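Long-range contacts in putative zinc protease (Bordetella pertussis, PDB 3IH6), which is one piece of a longer M16-family protein that probably acts as a zinc-dependent endopeptidase: residues E[127-132]-E[160-165]; E[109-114]-E[179-184]. All coordinates share one frame; numbering follows the deposited sequence.

Both contacts lie in the helical part of the chain, which accompanies a five-stranded antiparallel sheet, and their centres are 24 Å apart. The segments of interaction 1 (127-132 with 160-165) both fall between the two segments of interaction 2 (109-114 with 179-184), so the first contact is nested inside the loop that the second closes. Interaction 1 pairs helix 118-136 with helix 157-167; interaction 2 joins the turn after helix 97-109 to the end of helix 170-180, just ahead of strand 187-191. The two do not touch, their nearest atoms being about 12 Å apart, but side chains of both pack on helix 39-52.

Interaction 1 of 2, residues E[127-132]-E[160-165]; sequences KWLTAW and LQRDRV
Segments 127-132 and 160-165, each a piece of a longer helix, run nearly antiparallel, their N-to-C directions 151° apart and their axes 10.4 Å apart at closest approach. L129 and R162 are nearest in backbone, with CA atoms 7.1 Å apart, yet no hydrogen bond crosses; two tryptophans fill the gap. W132 carries the side chain of R162 on one ring face. The arginine CG sits over the five-membered ring, 3.4 Å from W132 CD2, and bends at chi2 (-93°) and chi3 carry the guanidinium across to the six-membered ring. There it lies almost flat, planes 15° apart, as an off-centre cation-pi stack with R162 CZ 3.9 Å from W132 CH2. D163 OD1 offers this guanidinium only a long, out-of-plane charge contact. F158 O accepts the indole N-H of W132, and the W132 ring also stacks with F158 and Y136. One turn earlier, W128 receives V165 CG2 over the six-membered ring, in a CH-pi contact with CG2 3.7 Å from W128 CD2. The far rim of the same indole reaches the R162 backbone, W128 CZ3 lying 3.6 Å from R162 CA. V165 CG1 touches both indole and leucine, lying 3.7 Å from L129 CD2, the two side chains alongside with opposite headings. D45 OD2 accepts from W128 NE1, tying the ring to helix 39-52, on which V165 and Q161 also pack. The arrangement is an antiparallel helix-helix packing within the helical layer of this M16-family piece, built on two indoles one turn apart, one under a valine methyl and the other under an arginine.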
ATOM      1  N   LYS E 127      14.936   2.858  13.355  1.00 19.46           N
ATOM      2  CA  LYS E 127      14.131   1.996  12.489  1.00 19.83           C
ATOM      3  C   LYS E 127      12.820   1.571  13.163  1.00 19.89           C
ATOM      4  O   LYS E 127      11.718   1.659  12.569  1.00 20.69           O
ATOM      5  CB  LYS E 127      14.938   0.760  12.085  1.00 19.51           C
ATOM      6  CG  LYS E 127      14.132  -0.253  11.274  1.00 22.02           C
ATOM      7  CD  LYS E 127      14.988  -1.478  10.912  1.00 22.71           C
ATOM      8  CE  LYS E 127      14.596  -1.985   9.529  1.00 24.22           C
ATOM      9  NZ  LYS E 127      13.544  -3.026   9.600  1.00 26.19           N
ATOM     10  N   TRP E 128      12.947   1.118  14.407  1.00 19.79           N
ATOM     11  CA  TRP E 128      11.824   0.610  15.218  1.00 18.54           C
ATOM     12  C   TRP E 128      10.787   1.697  15.418  1.00 18.23           C
ATOM     13  O   TRP E 128       9.585   1.447  15.217  1.00 18.80           O
ATOM     14  CB  TRP E 128      12.320   0.102  16.590  1.00 17.89           C
ATOM     15  CG  TRP E 128      11.306  -0.808  17.265  1.00 20.12           C
ATOM     16  CD1 TRP E 128      11.346  -2.159  17.320  1.00 19.89           C
ATOM     17  CD2 TRP E 128      10.092  -0.415  17.937  1.00 18.44           C
ATOM     18  NE1 TRP E 128      10.255  -2.636  17.985  1.00 21.92           N
ATOM     19  CE2 TRP E 128       9.467  -1.591  18.376  1.00 17.46           C
ATOM     20  CE3 TRP E 128       9.497   0.828  18.233  1.00 19.69           C
ATOM     21  CZ2 TRP E 128       8.270  -1.590  19.103  1.00 17.34           C
ATOM     22  CZ3 TRP E 128       8.282   0.831  18.939  1.00 19.69           C
ATOM     23  CH2 TRP E 128       7.688  -0.376  19.364  1.00 18.63           C
ATOM     24  N   LEU E 129      11.243   2.903  15.787  1.00 17.56           N
ATOM     25  CA  LEU E 129      10.318   4.009  16.108  1.00 17.67           C
ATOM     26  C   LEU E 129       9.606   4.577  14.894  1.00 17.85           C
ATOM     27  O   LEU E 129       8.441   4.932  14.995  1.00 19.62           O
ATOM     28  CB  LEU E 129      10.992   5.128  16.927  1.00 16.83           C
ATOM     29  CG  LEU E 129      11.437   4.683  18.323  1.00 16.71           C
ATOM     30  CD1 LEU E 129      12.231   5.775  18.990  1.00 16.91           C
ATOM     31  CD2 LEU E 129      10.271   4.223  19.214  1.00 17.08           C
ATOM     32  N   THR E 130      10.302   4.641  13.759  1.00 16.88           N
ATOM     33  CA  THR E 130       9.741   5.006  12.448  1.00 16.73           C
ATOM     34  C   THR E 130       8.597   4.079  12.042  1.00 17.01           C
ATOM     35  O   THR E 130       7.573   4.526  11.544  1.00 15.95           O
ATOM     36  CB  THR E 130      10.866   4.929  11.347  1.00 17.11           C
ATOM     37  OG1 THR E 130      11.966   5.755  11.738  1.00 15.19           O
ATOM     38  CG2 THR E 130      10.384   5.357   9.986  1.00 15.04           C
ATOM     39  N   ALA E 131       8.812   2.773  12.222  1.00 18.44           N
ATOM     40  CA  ALA E 131       7.781   1.757  11.902  1.00 19.05           C
ATOM     41  C   ALA E 131       6.581   1.997  12.798  1.00 19.31           C
ATOM     42  O   ALA E 131       5.453   2.027  12.310  1.00 20.17           O
ATOM     43  CB  ALA E 131       8.313   0.349  12.082  1.00 18.76           C
ATOM     44  N   TRP E 132       6.851   2.267  14.079  1.00 19.40           N
ATOM     45  CA  TRP E 132       5.820   2.536  15.079  1.00 19.92           C
ATOM     46  C   TRP E 132       4.956   3.767  14.745  1.00 19.78           C
ATOM     47  O   TRP E 132       3.744   3.705  14.879  1.00 19.94           O
ATOM     48  CB  TRP E 132       6.395   2.656  16.507  1.00 19.80           C
ATOM     49  CG  TRP E 132       5.276   2.635  17.561  1.00 19.46           C
ATOM     50  CD1 TRP E 132       4.781   1.528  18.233  1.00 19.54           C
ATOM     51  CD2 TRP E 132       4.482   3.747  18.001  1.00 20.85           C
ATOM     52  NE1 TRP E 132       3.762   1.896  19.069  1.00 20.91           N
ATOM     53  CE2 TRP E 132       3.549   3.250  18.937  1.00 21.19           C
ATOM     54  CE3 TRP E 132       4.476   5.116  17.703  1.00 20.03           C
ATOM     55  CZ2 TRP E 132       2.631   4.083  19.588  1.00 22.84           C
ATOM     56  CZ3 TRP E 132       3.551   5.936  18.340  1.00 20.96           C
ATOM     57  CH2 TRP E 132       2.638   5.409  19.266  1.00 22.51           C
ATOM     58  N   LEU E 160       3.432   0.479  25.451  1.00 20.06           N
ATOM     59  CA  LEU E 160       4.516   0.218  26.381  1.00 19.94           C
ATOM     60  C   LEU E 160       5.789  -0.176  25.642  1.00 19.87           C
ATOM     61  O   LEU E 160       6.872   0.292  26.030  1.00 18.46           O
ATOM     62  CB  LEU E 160       4.126  -0.833  27.436  1.00 20.73           C
ATOM     63  CG  LEU E 160       5.194  -1.334  28.432  1.00 21.27           C
ATOM     64  CD1 LEU E 160       5.806  -0.232  29.323  1.00 20.59           C
ATOM     65  CD2 LEU E 160       4.613  -2.475  29.299  1.00 25.21           C
ATOM     66  N   GLN E 161       5.655  -0.991  24.575  1.00 19.80           N
ATOM     67  CA  GLN E 161       6.808  -1.449  23.796  1.00 20.93           C
ATOM     68  C   GLN E 161       7.497  -0.221  23.215  1.00 21.87           C
ATOM     69  O   GLN E 161       8.719  -0.100  23.286  1.00 22.62           O
ATOM     70  CB  GLN E 161       6.444  -2.470  22.680  1.00 21.68           C
ATOM     71  CG  GLN E 161       5.868  -3.872  23.087  1.00 22.50           C
ATOM     72  CD  GLN E 161       6.708  -4.680  24.084  1.00 28.44           C
ATOM     73  OE1 GLN E 161       7.391  -4.123  24.935  1.00 31.43           O
ATOM     74  NE2 GLN E 161       6.624  -6.023  23.996  1.00 28.80           N
ATOM     75  N   ARG E 162       6.705   0.716  22.691  1.00 21.92           N
ATOM     76  CA  ARG E 162       7.221   1.994  22.202  1.00 21.30           C
ATOM     77  C   ARG E 162       8.017   2.725  23.278  1.00 20.70           C
ATOM     78  O   ARG E 162       9.126   3.213  23.007  1.00 19.76           O
ATOM     79  CB  ARG E 162       6.067   2.886  21.707  1.00 21.65           C
ATOM     80  CG  ARG E 162       6.488   4.017  20.778  1.00 24.07           C
ATOM     81  CD  ARG E 162       6.749   5.294  21.521  1.00 28.02           C
ATOM     82  NE  ARG E 162       5.499   5.811  22.050  1.00 32.31           N
ATOM     83  CZ  ARG E 162       5.051   7.041  21.843  1.00 34.13           C
ATOM     84  NH1 ARG E 162       3.882   7.409  22.365  1.00 37.03           N
ATOM     85  NH2 ARG E 162       5.778   7.904  21.145  1.00 34.22           N
ATOM     86  N   ASP E 163       7.459   2.801  24.493  1.00 19.55           N
ATOM     87  CA  ASP E 163       8.117   3.537  25.568  1.00 19.06           C
ATOM     88  C   ASP E 163       9.426   2.887  25.967  1.00 18.46           C
ATOM     89  O   ASP E 163      10.427   3.574  26.160  1.00 17.34           O
ATOM     90  CB  ASP E 163       7.208   3.741  26.789  1.00 19.89           C
ATOM     91  CG  ASP E 163       6.146   4.822  26.550  1.00 20.97           C
ATOM     92  OD1 ASP E 163       6.412   5.780  25.776  1.00 18.31           O
ATOM     93  OD2 ASP E 163       5.044   4.690  27.126  1.00 21.21           O
ATOM     94  N   ARG E 164       9.407   1.562  26.051  1.00 18.82           N
ATOM     95  CA  ARG E 164      10.594   0.760  26.376  1.00 19.43           C
ATOM     96  C   ARG E 164      11.679   0.914  25.316  1.00 19.32           C
ATOM     97  O   ARG E 164      12.843   0.920  25.627  1.00 18.82           O
ATOM     98  CB  ARG E 164      10.205  -0.701  26.462  1.00 19.19           C
ATOM     99  CG  ARG E 164       9.450  -1.057  27.730  1.00 20.20           C
ATOM    100  CD  ARG E 164       8.849  -2.439  27.627  1.00 19.78           C
ATOM    101  NE  ARG E 164       8.424  -2.883  28.960  1.00 25.84           N
ATOM    102  CZ  ARG E 164       7.722  -3.983  29.230  1.00 25.63           C
ATOM    103  NH1 ARG E 164       7.319  -4.809  28.263  1.00 28.56           N
ATOM    104  NH2 ARG E 164       7.407  -4.245  30.480  1.00 26.26           N
ATOM    105  N   VAL E 165      11.276   1.046  24.055  1.00 19.84           N
ATOM    106  CA  VAL E 165      12.253   1.224  22.975  1.00 19.30           C
ATOM    107  C   VAL E 165      12.883   2.611  23.034  1.00 19.37           C
ATOM    108  O   VAL E 165      14.104   2.740  22.950  1.00 20.00           O
ATOM    109  CB  VAL E 165      11.633   0.937  21.581  1.00 19.00           C
ATOM    110  CG1 VAL E 165      12.478   1.570  20.438  1.00 18.84           C
ATOM    111  CG2 VAL E 165      11.462  -0.546  21.392  1.00 16.70           C
TER

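Interaction 2 of 2, residues E[109-114]-E[179-184]; sequences ESLSSK and AYLVRS
An inverse gamma turn centred on L181, where the chain leaves helix 170-180, packs against E109, at the junction of helix 97-109 and the loop after it. E109 CA and L181 CA are 5.2 Å apart, and the L181 carbonyl faces the glutamate backbone: L181 O lies 3.4 Å from E109 CA in a C-H···O contact, angle 144° at the hydrogen. E109 CG, anti to its own carbonyl carbon (chi1 -52°), also rests against L181 O at 3.5 Å. Beyond CG the glutamate is extended, carrying its carboxylate alongside the backbone of V182 and R183. E109 OE1 is 3.5 Å from R183 CB, but is too poorly angled to R183 N for a hydrogen bond. The carboxylate is held instead by R186, in a salt bridge to OE1, and by Y31 OH at OE2, residues flanking or within two neighbouring strands of the antiparallel sheet; segment 179-184 leads from helix 170-180 toward strand 187-191. L111 and L181 meet at an oblique angle, their CD1 methyls 4.1 Å apart, and both leucines pack on L51 of helix 39-52. Next along the chain, S110 O accepts from both S113 N and S113 OG, closing the 3-10 turn that presents L111.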
ATOM      1  N   GLU E 109      26.117 -15.903  19.274  1.00 18.38           N
ATOM      2  CA  GLU E 109      26.345 -16.353  20.635  1.00 17.64           C
ATOM      3  C   GLU E 109      27.629 -15.833  21.287  1.00 17.84           C
ATOM      4  O   GLU E 109      27.944 -16.171  22.450  1.00 17.44           O
ATOM      5  CB  GLU E 109      26.289 -17.871  20.647  1.00 17.76           C
ATOM      6  CG  GLU E 109      24.994 -18.353  19.991  1.00 17.29           C
ATOM      7  CD  GLU E 109      24.942 -19.838  19.792  1.00 15.88           C
ATOM      8  OE1 GLU E 109      25.864 -20.578  20.242  1.00 14.44           O
ATOM      9  OE2 GLU E 109      23.950 -20.277  19.201  1.00 17.13           O
ATOM     10  N   SER E 110      28.350 -14.956  20.596  1.00 17.98           N
ATOM     11  CA  SER E 110      29.533 -14.371  21.236  1.00 18.77           C
ATOM     12  C   SER E 110      29.532 -12.838  21.374  1.00 19.06           C
ATOM     13  O   SER E 110      30.580 -12.208  21.499  1.00 18.24           O
ATOM     14  CB  SER E 110      30.800 -14.870  20.540  1.00 19.00           C
ATOM     15  OG  SER E 110      30.920 -14.245  19.274  1.00 19.62           O
ATOM     16  N   LEU E 111      28.345 -12.248  21.377  1.00 19.93           N
ATOM     17  CA  LEU E 111      28.184 -10.804  21.501  1.00 19.68           C
ATOM     18  C   LEU E 111      28.742 -10.326  22.839  1.00 20.44           C
ATOM     19  O   LEU E 111      29.063  -9.136  23.018  1.00 19.04           O
ATOM     20  CB  LEU E 111      26.689 -10.440  21.404  1.00 20.07           C
ATOM     21  CG  LEU E 111      26.063 -10.707  20.040  1.00 19.70           C
ATOM     22  CD1 LEU E 111      24.515 -10.686  20.163  1.00 23.76           C
ATOM     23  CD2 LEU E 111      26.557  -9.710  18.988  1.00 20.82           C
ATOM     24  N   SER E 112      28.867 -11.268  23.768  1.00 19.44           N
ATOM     25  CA  SER E 112      29.384 -10.972  25.096  1.00 20.51           C
ATOM     26  C   SER E 112      30.801 -10.344  25.038  1.00 19.51           C
ATOM     27  O   SER E 112      31.167  -9.450  25.832  1.00 20.59           O
ATOM     28  CB  SER E 112      29.406 -12.266  25.899  1.00 20.45           C
ATOM     29  OG  SER E 112      29.564 -11.978  27.276  1.00 24.77           O
ATOM     30  N   SER E 113      31.586 -10.829  24.096  1.00 18.05           N
ATOM     31  CA  SER E 113      32.935 -10.354  23.870  1.00 18.58           C
ATOM     32  C   SER E 113      32.991  -9.409  22.667  1.00 18.04           C
ATOM     33  O   SER E 113      34.083  -8.994  22.247  1.00 17.72           O
ATOM     34  CB  SER E 113      33.791 -11.566  23.564  1.00 19.35           C
ATOM     35  OG  SER E 113      33.256 -12.204  22.406  1.00 20.43           O
ATOM     36  N   LYS E 114      31.824  -9.097  22.094  1.00 17.08           N
ATOM     37  CA  LYS E 114      31.730  -8.162  20.991  1.00 17.76           C
ATOM     38  C   LYS E 114      30.479  -7.237  21.116  1.00 17.06           C
ATOM     39  O   LYS E 114      29.639  -7.233  20.224  1.00 17.09           O
ATOM     40  CB  LYS E 114      31.680  -8.963  19.677  1.00 18.31           C
ATOM     41  CG  LYS E 114      32.491  -8.354  18.539  1.00 19.83           C
ATOM     42  CD  LYS E 114      32.528  -9.306  17.335  1.00 25.26           C
ATOM     43  CE  LYS E 114      33.342  -8.734  16.167  1.00 28.07           C
ATOM     44  NZ  LYS E 114      32.797  -7.425  15.732  1.00 26.81           N
ATOM     45  N   ALA E 179      21.539 -13.184  26.955  1.00 17.81           N
ATOM     46  CA  ALA E 179      20.819 -14.292  27.632  1.00 17.47           C
ATOM     47  C   ALA E 179      19.970 -15.195  26.709  1.00 17.31           C
ATOM     48  O   ALA E 179      19.781 -16.368  27.032  1.00 17.47           O
ATOM     49  CB  ALA E 179      19.968 -13.773  28.814  1.00 17.41           C
ATOM     50  N   TYR E 180      19.461 -14.658  25.591  1.00 17.24           N
ATOM     51  CA  TYR E 180      18.664 -15.432  24.638  1.00 17.55           C
ATOM     52  C   TYR E 180      19.431 -16.009  23.456  1.00 18.95           C
ATOM     53  O   TYR E 180      19.003 -17.017  22.857  1.00 20.01           O
ATOM     54  CB  TYR E 180      17.399 -14.646  24.181  1.00 17.95           C
ATOM     55  CG  TYR E 180      16.436 -14.564  25.332  1.00 16.71           C
ATOM     56  CD1 TYR E 180      16.592 -13.587  26.325  1.00 20.87           C
ATOM     57  CD2 TYR E 180      15.453 -15.542  25.518  1.00 18.69           C
ATOM     58  CE1 TYR E 180      15.755 -13.554  27.454  1.00 19.10           C
ATOM     59  CE2 TYR E 180      14.612 -15.505  26.639  1.00 19.44           C
ATOM     60  CZ  TYR E 180      14.780 -14.507  27.585  1.00 17.81           C
ATOM     61  OH  TYR E 180      13.986 -14.477  28.677  1.00 22.79           O
ATOM     62  N   LEU E 181      20.547 -15.395  23.080  1.00 18.51           N
ATOM     63  CA  LEU E 181      21.277 -15.935  21.930  1.00 18.02           C
ATOM     64  C   LEU E 181      22.381 -16.864  22.461  1.00 19.31           C
ATOM     65  O   LEU E 181      23.568 -16.505  22.567  1.00 19.00           O
ATOM     66  CB  LEU E 181      21.727 -14.838  20.962  1.00 17.23           C
ATOM     67  CG  LEU E 181      20.573 -13.964  20.435  1.00 13.97           C
ATOM     68  CD1 LEU E 181      21.053 -12.795  19.586  1.00  9.56           C
ATOM     69  CD2 LEU E 181      19.533 -14.777  19.625  1.00 13.82           C
ATOM     70  N   VAL E 182      21.937 -18.061  22.859  1.00 19.68           N
ATOM     71  CA  VAL E 182      22.800 -19.032  23.516  1.00 19.89           C
ATOM     72  C   VAL E 182      22.599 -20.401  22.912  1.00 19.76           C
ATOM     73  O   VAL E 182      21.476 -20.784  22.572  1.00 20.14           O
ATOM     74  CB  VAL E 182      22.590 -19.096  25.078  1.00 20.80           C
ATOM     75  CG1 VAL E 182      23.153 -17.826  25.773  1.00 21.11           C
ATOM     76  CG2 VAL E 182      21.138 -19.354  25.456  1.00 17.75           C
ATOM     77  N   ARG E 183      23.695 -21.142  22.762  1.00 19.90           N
ATOM     78  CA  ARG E 183      23.639 -22.495  22.197  1.00 18.94           C
ATOM     79  C   ARG E 183      22.501 -23.393  22.764  1.00 18.49           C
ATOM     80  O   ARG E 183      21.774 -24.045  21.979  1.00 16.75           O
ATOM     81  CB  ARG E 183      24.980 -23.188  22.325  1.00 19.40           C
ATOM     82  CG  ARG E 183      24.888 -24.645  21.909  1.00 24.60           C
ATOM     83  CD  ARG E 183      26.174 -25.219  21.363  1.00 31.43           C
ATOM     84  NE  ARG E 183      25.828 -26.487  20.717  1.00 35.87           N
ATOM     85  CZ  ARG E 183      26.365 -26.946  19.594  1.00 37.93           C
ATOM     86  NH1 ARG E 183      27.297 -26.247  18.949  1.00 39.97           N
ATOM     87  NH2 ARG E 183      25.950 -28.110  19.112  1.00 40.48           N
ATOM     88  N   SER E 184      22.335 -23.421  24.097  1.00 18.08           N
ATOM     89  CA  SER E 184      21.253 -24.236  24.734  1.00 17.32           C
ATOM     90  C   SER E 184      19.838 -23.894  24.232  1.00 16.67           C
ATOM     91  O   SER E 184      18.900 -24.686  24.377  1.00 16.95           O
ATOM     92  CB  SER E 184      21.299 -24.114  26.262  1.00 16.98           C
ATOM     93  OG  SER E 184      21.215 -22.753  26.664  1.00 18.67           O
TER